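Local coordinates for protein malonyl CoA reductase (malonate semialdehyde-forming) (Sulfolobus tokodaii, PDB 2EP5) that probably reduces malonyl-CoA to malonate semialdehyde with NADPH, as a member of the aspartate-semialdehyde dehydrogenase family, at residues 3-8 with 77-82; 306-311 with 322-327. All coordinates share one frame; numbering follows the deposited sequence.

Contact 1: residues 3-8 with 77-82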
ATOM      1  N   ASP A   3      20.460 -35.331 -22.868  1.00 38.52           N
ATOM      2  CA  ASP A   3      19.526 -35.491 -23.975  1.00 39.52           C
ATOM      3  C   ASP A   3      18.312 -34.627 -23.691  1.00 39.45           C
ATOM      4  O   ASP A   3      17.583 -34.853 -22.722  1.00 40.55           O
ATOM      5  CB  ASP A   3      19.106 -36.952 -24.128  1.00 40.12           C
ATOM      6  CG  ASP A   3      20.247 -37.835 -24.585  1.00 41.02           C
ATOM      7  OD1 ASP A   3      20.846 -37.530 -25.640  1.00 40.37           O
ATOM      8  OD2 ASP A   3      20.539 -38.830 -23.889  1.00 41.50           O
ATOM      9  N   LYS A   4      18.103 -33.630 -24.541  1.00 38.30           N
ATOM     10  CA  LYS A   4      16.996 -32.707 -24.374  1.00 38.28           C
ATOM     11  C   LYS A   4      15.612 -33.261 -24.688  1.00 36.57           C
ATOM     12  O   LYS A   4      15.441 -34.072 -25.590  1.00 37.92           O
ATOM     13  CB  LYS A   4      17.245 -31.449 -25.212  1.00 38.15           C
ATOM     14  CG  LYS A   4      18.065 -30.378 -24.495  1.00 40.29           C
ATOM     15  CD  LYS A   4      19.459 -30.861 -24.123  1.00 39.54           C
ATOM     16  CE  LYS A   4      20.186 -29.854 -23.231  1.00 39.35           C
ATOM     17  NZ  LYS A   4      20.320 -28.500 -23.843  1.00 34.44           N
ATOM     18  N   ILE A   5      14.630 -32.819 -23.909  1.00 35.22           N
ATOM     19  CA  ILE A   5      13.236 -33.197 -24.100  1.00 32.46           C
ATOM     20  C   ILE A   5      12.582 -31.899 -24.563  1.00 31.51           C
ATOM     21  O   ILE A   5      12.587 -30.898 -23.843  1.00 30.24           O
ATOM     22  CB  ILE A   5      12.573 -33.664 -22.780  1.00 32.58           C
ATOM     23  CG1 ILE A   5      13.112 -35.033 -22.373  1.00 34.20           C
ATOM     24  CG2 ILE A   5      11.070 -33.757 -22.950  1.00 31.36           C
ATOM     25  CD1 ILE A   5      14.582 -35.048 -22.043  1.00 38.62           C
ATOM     26  N   LYS A   6      12.038 -31.912 -25.774  1.00 30.52           N
ATOM     27  CA  LYS A   6      11.406 -30.726 -26.338  1.00 30.50           C
ATOM     28  C   LYS A   6      10.009 -30.465 -25.791  1.00 29.40           C
ATOM     29  O   LYS A   6       9.140 -31.334 -25.835  1.00 30.45           O
ATOM     30  CB  LYS A   6      11.371 -30.851 -27.859  1.00 32.53           C
ATOM     31  CG  LYS A   6      12.762 -30.859 -28.474  1.00 35.47           C
ATOM     32  CD  LYS A   6      12.724 -31.022 -29.980  1.00 36.46           C
ATOM     33  CE  LYS A   6      14.088 -30.717 -30.586  1.00 41.11           C
ATOM     34  NZ  LYS A   6      15.201 -31.460 -29.915  1.00 42.65           N
ATOM     35  N   VAL A   7       9.793 -29.260 -25.278  1.00 28.35           N
ATOM     36  CA  VAL A   7       8.495 -28.902 -24.719  1.00 25.24           C
ATOM     37  C   VAL A   7       7.903 -27.624 -25.314  1.00 25.52           C
ATOM     38  O   VAL A   7       8.616 -26.786 -25.869  1.00 24.85           O
ATOM     39  CB  VAL A   7       8.586 -28.725 -23.181  1.00 25.18           C
ATOM     40  CG1 VAL A   7       9.187 -29.980 -22.548  1.00 22.79           C
ATOM     41  CG2 VAL A   7       9.417 -27.483 -22.835  1.00 19.67           C
ATOM     42  N   SER A   8       6.586 -27.496 -25.217  1.00 24.89           N
ATOM     43  CA  SER A   8       5.907 -26.299 -25.693  1.00 24.31           C
ATOM     44  C   SER A   8       5.149 -25.761 -24.479  1.00 23.34           C
ATOM     45  O   SER A   8       4.937 -26.489 -23.512  1.00 20.74           O
ATOM     46  CB  SER A   8       4.935 -26.632 -26.824  1.00 22.87           C
ATOM     47  OG  SER A   8       3.820 -27.348 -26.348  1.00 23.61           O
ATOM     48  N   ASP A  77       5.714 -31.951 -33.247  1.00 37.39           N
ATOM     49  CA  ASP A  77       7.091 -32.331 -32.953  1.00 37.94           C
ATOM     50  C   ASP A  77       7.488 -32.188 -31.483  1.00 38.00           C
ATOM     51  O   ASP A  77       8.606 -32.545 -31.108  1.00 39.23           O
ATOM     52  CB  ASP A  77       8.072 -31.534 -33.818  1.00 39.81           C
ATOM     53  CG  ASP A  77       7.895 -30.036 -33.679  1.00 43.29           C
ATOM     54  OD1 ASP A  77       7.599 -29.564 -32.560  1.00 45.35           O
ATOM     55  OD2 ASP A  77       8.071 -29.324 -34.690  1.00 45.63           O
ATOM     56  N   VAL A  78       6.585 -31.683 -30.647  1.00 34.88           N
ATOM     57  CA  VAL A  78       6.911 -31.513 -29.234  1.00 34.10           C
ATOM     58  C   VAL A  78       6.790 -32.816 -28.452  1.00 32.60           C
ATOM     59  O   VAL A  78       5.884 -33.610 -28.689  1.00 31.49           O
ATOM     60  CB  VAL A  78       6.005 -30.454 -28.561  1.00 35.03           C
ATOM     61  CG1 VAL A  78       6.463 -30.221 -27.133  1.00 34.72           C
ATOM     62  CG2 VAL A  78       6.044 -29.152 -29.347  1.00 35.12           C
ATOM     63  N   ASP A  79       7.716 -33.028 -27.522  1.00 31.19           N
ATOM     64  CA  ASP A  79       7.710 -34.224 -26.696  1.00 30.10           C
ATOM     65  C   ASP A  79       6.627 -34.143 -25.630  1.00 29.49           C
ATOM     66  O   ASP A  79       5.933 -35.124 -25.370  1.00 30.31           O
ATOM     67  CB  ASP A  79       9.071 -34.422 -26.025  1.00 33.26           C
ATOM     68  CG  ASP A  79      10.113 -34.985 -26.973  1.00 35.77           C
ATOM     69  OD1 ASP A  79       9.875 -36.074 -27.543  1.00 36.99           O
ATOM     70  OD2 ASP A  79      11.170 -34.341 -27.144  1.00 37.81           O
ATOM     71  N   VAL A  80       6.493 -32.973 -25.012  1.00 26.82           N
ATOM     72  CA  VAL A  80       5.489 -32.760 -23.974  1.00 25.24           C
ATOM     73  C   VAL A  80       4.934 -31.346 -24.056  1.00 24.34           C
ATOM     74  O   VAL A  80       5.668 -30.389 -24.297  1.00 26.60           O
ATOM     75  CB  VAL A  80       6.086 -32.961 -22.562  1.00 26.28           C
ATOM     76  CG1 VAL A  80       5.017 -32.711 -21.500  1.00 23.56           C
ATOM     77  CG2 VAL A  80       6.649 -34.361 -22.433  1.00 24.19           C
ATOM     78  N   VAL A  81       3.631 -31.215 -23.874  1.00 23.12           N
ATOM     79  CA  VAL A  81       3.003 -29.908 -23.908  1.00 20.72           C
ATOM     80  C   VAL A  81       2.679 -29.507 -22.481  1.00 21.89           C
ATOM     81  O   VAL A  81       2.000 -30.245 -21.764  1.00 21.77           O
ATOM     82  CB  VAL A  81       1.700 -29.923 -24.705  1.00 20.72           C
ATOM     83  CG1 VAL A  81       1.120 -28.518 -24.760  1.00 19.67           C
ATOM     84  CG2 VAL A  81       1.950 -30.448 -26.104  1.00 19.74           C
ATOM     85  N   LEU A  82       3.197 -28.356 -22.061  1.00 20.76           N
ATOM     86  CA  LEU A  82       2.935 -27.844 -20.722  1.00 20.60           C
ATOM     87  C   LEU A  82       1.865 -26.774 -20.895  1.00 19.84           C
ATOM     88  O   LEU A  82       1.832 -26.089 -21.913  1.00 19.50           O
ATOM     89  CB  LEU A  82       4.200 -27.234 -20.117  1.00 19.98           C
ATOM     90  CG  LEU A  82       5.479 -28.069 -20.179  1.00 21.66           C
ATOM     91  CD1 LEU A  82       6.504 -27.421 -19.275  1.00 19.75           C
ATOM     92  CD2 LEU A  82       5.230 -29.502 -19.739  1.00 19.03           C
TER
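Strands 5-8 and 80-82 run parallel with a twist of 37° between their directions, Val7 facing Val80 and Ser8 facing Val81, in the Rossmann-type NAD-binding domain. Three backbone bonds follow the parallel pattern: Val80 N to Lys6 O, Ser8 N to Val80 O, and Leu82 N to Ser8 O, the last the straightest at 166°. At the start of the pairing Lys6 O is gripped twice, since Asp79 N also reaches it, at 2.8 Å, from above the carbonyl plane. Asp79 then turns its side chain back: CG lies beside its own backbone N (chi1 -77°), and OD2 takes Lys6 N on its anti lone pair at 2.9 Å. Both polar groups of Lys6's backbone are thus held by one residue, whose CB also rests against Ile5 CG2 at 3.7 Å. Val78 sets CG1 anti to its backbone N, over the opposite backbone and 3.3 Å from Ser8 N, while CG2 meets Ser8 CB at 3.7 Å. An alanine at Val78 would remove both methyls and would probably loosen the packing over Ser8. Ser8 OG, in the crowded position between N and carbonyl carbon, lies against Val81 CG1 at 3.3 Å; it is buried without a polar partner in the model. On the other face Val7 CG1 approaches Val80 CB at 4.3 Å, and Val7 CB lies near Leu82 CG. The carboxylate of Asp79 therefore adds a side-chain bond where the regular parallel pattern begins, its charge probably eased by the Lys6 amide and the nearby, non-contacting Lys6 ammonium.

Contact 2: residues 306-311 with 322-327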
ATOM      1  N   MET A 306      10.228 -22.922  -4.142  1.00 23.27           N
ATOM      2  CA  MET A 306       9.755 -24.299  -4.221  1.00 24.47           C
ATOM      3  C   MET A 306       9.552 -24.898  -2.838  1.00 24.65           C
ATOM      4  O   MET A 306       8.952 -25.960  -2.693  1.00 25.94           O
ATOM      5  CB  MET A 306      10.735 -25.168  -5.014  1.00 23.20           C
ATOM      6  CG  MET A 306      10.541 -25.073  -6.514  1.00 23.49           C
ATOM      7  SD  MET A 306       8.816 -25.388  -6.944  1.00 22.73           S
ATOM      8  CE  MET A 306       8.760 -27.169  -6.820  1.00 20.15           C
ATOM      9  N   ALA A 307      10.052 -24.211  -1.821  1.00 24.27           N
ATOM     10  CA  ALA A 307       9.916 -24.686  -0.458  1.00 25.22           C
ATOM     11  C   ALA A 307       8.852 -23.869   0.271  1.00 24.55           C
ATOM     12  O   ALA A 307       8.717 -22.668   0.047  1.00 25.72           O
ATOM     13  CB  ALA A 307      11.265 -24.580   0.270  1.00 25.04           C
ATOM     14  N   VAL A 308       8.079 -24.528   1.124  1.00 22.45           N
ATOM     15  CA  VAL A 308       7.060 -23.833   1.899  1.00 21.48           C
ATOM     16  C   VAL A 308       7.631 -23.631   3.299  1.00 21.35           C
ATOM     17  O   VAL A 308       8.433 -24.440   3.773  1.00 22.14           O
ATOM     18  CB  VAL A 308       5.758 -24.649   2.013  1.00 20.54           C
ATOM     19  CG1 VAL A 308       5.175 -24.890   0.632  1.00 16.37           C
ATOM     20  CG2 VAL A 308       6.033 -25.959   2.735  1.00 17.50           C
ATOM     21  N   THR A 309       7.231 -22.553   3.957  1.00 19.67           N
ATOM     22  CA  THR A 309       7.736 -22.284   5.290  1.00 19.24           C
ATOM     23  C   THR A 309       6.609 -22.399   6.305  1.00 19.81           C
ATOM     24  O   THR A 309       5.559 -21.776   6.145  1.00 18.97           O
ATOM     25  CB  THR A 309       8.349 -20.882   5.367  1.00 19.35           C
ATOM     26  OG1 THR A 309       9.330 -20.736   4.330  1.00 19.68           O
ATOM     27  CG2 THR A 309       9.002 -20.662   6.720  1.00 16.49           C
ATOM     28  N   VAL A 310       6.843 -23.200   7.341  1.00 19.49           N
ATOM     29  CA  VAL A 310       5.872 -23.430   8.403  1.00 20.03           C
ATOM     30  C   VAL A 310       6.365 -22.812   9.709  1.00 22.64           C
ATOM     31  O   VAL A 310       7.561 -22.840  10.011  1.00 24.85           O
ATOM     32  CB  VAL A 310       5.646 -24.945   8.644  1.00 20.31           C
ATOM     33  CG1 VAL A 310       4.706 -25.149   9.803  1.00 21.44           C
ATOM     34  CG2 VAL A 310       5.079 -25.608   7.391  1.00 19.86           C
ATOM     35  N   GLY A 311       5.434 -22.253  10.476  1.00 23.12           N
ATOM     36  CA  GLY A 311       5.772 -21.644  11.747  1.00 20.72           C
ATOM     37  C   GLY A 311       4.603 -21.699  12.715  1.00 22.02           C
ATOM     38  O   GLY A 311       3.524 -22.196  12.380  1.00 20.75           O
ATOM     39  N   LEU A 322      -0.897 -24.478  12.975  1.00 19.27           N
ATOM     40  CA  LEU A 322       0.334 -24.163  12.273  1.00 20.43           C
ATOM     41  C   LEU A 322       0.062 -23.182  11.144  1.00 20.92           C
ATOM     42  O   LEU A 322      -1.050 -23.125  10.613  1.00 20.27           O
ATOM     43  CB  LEU A 322       0.993 -25.444  11.741  1.00 21.10           C
ATOM     44  CG  LEU A 322       0.315 -26.317  10.684  1.00 23.33           C
ATOM     45  CD1 LEU A 322       0.454 -25.677   9.308  1.00 26.19           C
ATOM     46  CD2 LEU A 322       0.975 -27.679  10.671  1.00 23.88           C
ATOM     47  N   VAL A 323       1.081 -22.387  10.815  1.00 21.63           N
ATOM     48  CA  VAL A 323       1.010 -21.392   9.748  1.00 21.52           C
ATOM     49  C   VAL A 323       2.015 -21.776   8.664  1.00 21.87           C
ATOM     50  O   VAL A 323       3.195 -22.012   8.939  1.00 20.75           O
ATOM     51  CB  VAL A 323       1.353 -19.964  10.268  1.00 23.60           C
ATOM     52  CG1 VAL A 323       1.333 -18.970   9.115  1.00 19.36           C
ATOM     53  CG2 VAL A 323       0.342 -19.535  11.347  1.00 24.37           C
ATOM     54  N   VAL A 324       1.537 -21.844   7.429  1.00 21.30           N
ATOM     55  CA  VAL A 324       2.386 -22.208   6.307  1.00 18.56           C
ATOM     56  C   VAL A 324       2.353 -21.114   5.245  1.00 18.02           C
ATOM     57  O   VAL A 324       1.343 -20.434   5.060  1.00 17.34           O
ATOM     58  CB  VAL A 324       1.929 -23.537   5.686  1.00 16.92           C
ATOM     59  CG1 VAL A 324       0.508 -23.393   5.154  1.00 15.47           C
ATOM     60  CG2 VAL A 324       2.886 -23.958   4.579  1.00 16.49           C
ATOM     61  N   LEU A 325       3.468 -20.951   4.548  1.00 18.17           N
ATOM     62  CA  LEU A 325       3.579 -19.940   3.512  1.00 16.72           C
ATOM     63  C   LEU A 325       4.284 -20.550   2.313  1.00 16.43           C
ATOM     64  O   LEU A 325       5.178 -21.375   2.467  1.00 16.21           O
ATOM     65  CB  LEU A 325       4.373 -18.748   4.046  1.00 17.16           C
ATOM     66  CG  LEU A 325       4.506 -17.421   3.268  1.00 20.36           C
ATOM     67  CD1 LEU A 325       5.884 -17.307   2.660  1.00 20.50           C
ATOM     68  CD2 LEU A 325       3.420 -17.303   2.214  1.00 19.61           C
ATOM     69  N   GLY A 326       3.859 -20.153   1.121  1.00 17.28           N
ATOM     70  CA  GLY A 326       4.472 -20.654  -0.092  1.00 19.70           C
ATOM     71  C   GLY A 326       4.321 -19.678  -1.247  1.00 20.67           C
ATOM     72  O   GLY A 326       3.424 -18.835  -1.248  1.00 21.51           O
ATOM     73  N   ASP A 327       5.216 -19.777  -2.225  1.00 20.85           N
ATOM     74  CA  ASP A 327       5.166 -18.916  -3.402  1.00 20.32           C
ATOM     75  C   ASP A 327       4.086 -19.534  -4.297  1.00 21.80           C
ATOM     76  O   ASP A 327       4.271 -20.634  -4.833  1.00 20.02           O
ATOM     77  CB  ASP A 327       6.519 -18.938  -4.112  1.00 21.20           C
ATOM     78  CG  ASP A 327       6.599 -17.953  -5.266  1.00 23.09           C
ATOM     79  OD1 ASP A 327       5.581 -17.745  -5.962  1.00 23.40           O
ATOM     80  OD2 ASP A 327       7.697 -17.399  -5.489  1.00 23.57           O
TER
HETATM   81  O   HOH W   1       6.825 -22.013  -2.091  1.00 33.12           O
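Backbone hydrogen bonds carry most of this antiparallel pairing, in which strand segments 308-311 and 322-326, from the two arms of the hairpin 308-316 and 319-326, run at 161° to each other. Thr309 and Leu325 form a hydrogen-bonded pair, each N giving to the other's O at 2.8 Å; Gly311 and Val323 form the next, with Gly311 N to Val323 O at 2.7 Å and the return bond straighter, at 166°. All four donors lie in the plane of the accepting carbonyl. Between these pairs Val310 and Val324 make a non-hydrogen-bonded pair, their CA atoms only 4.2 Å apart. CA-H...O contacts supplement the bonds: Val310 CA approaches Val323 O at 3.1 Å, and Val324 CA and Val308 CA similarly approach Thr309 O and Leu325 O. Apolar contacts gather on the face of Val310 and Val324. Val324 CG2, anti to its backbone N, meets Val308 CB on one flank and Val310 CG2 on the other, each at 3.9 Å and with the side chains crossing obliquely. Val310 CG1, the branch anti to its own N, turns instead to Leu322 CB at 4.2 Å. Past the last direct bond one water continues the link, donating to Ala307 O and accepting from Asp327 N at 2.8 Å. Helix 151-160 packs on this valine face, with Ile155 and Met158 against Val308 and Met156 against Val324. On the reverse face Leu325 comes near His244, the predicted proton acceptor, and Val323 touches Pro199 of the second subunit; strands 285-287 and 244-251 flank the hairpin.

The two contacts hold different elements in different domains: contact 1 joins neighbouring parallel strands of the nucleotide-binding sheet, contact 2 the two arms of a hairpin in the dimerisation-domain sheet. Their centres lie 31 Å apart on opposite sides of the chain's centre, and they do not touch. Both are largely buried, but contact 1 keeps an exposed margin at Lys6 and Asp79, whereas every touching residue of contact 2 is buried. The chemistry follows: a carboxylate joins the backbone bonding in contact 1, while contact 2 pairs main chain with main chain, extended by a water. Contact 2 also lies nearer the predicted catalytic residues and reaches a second subunit.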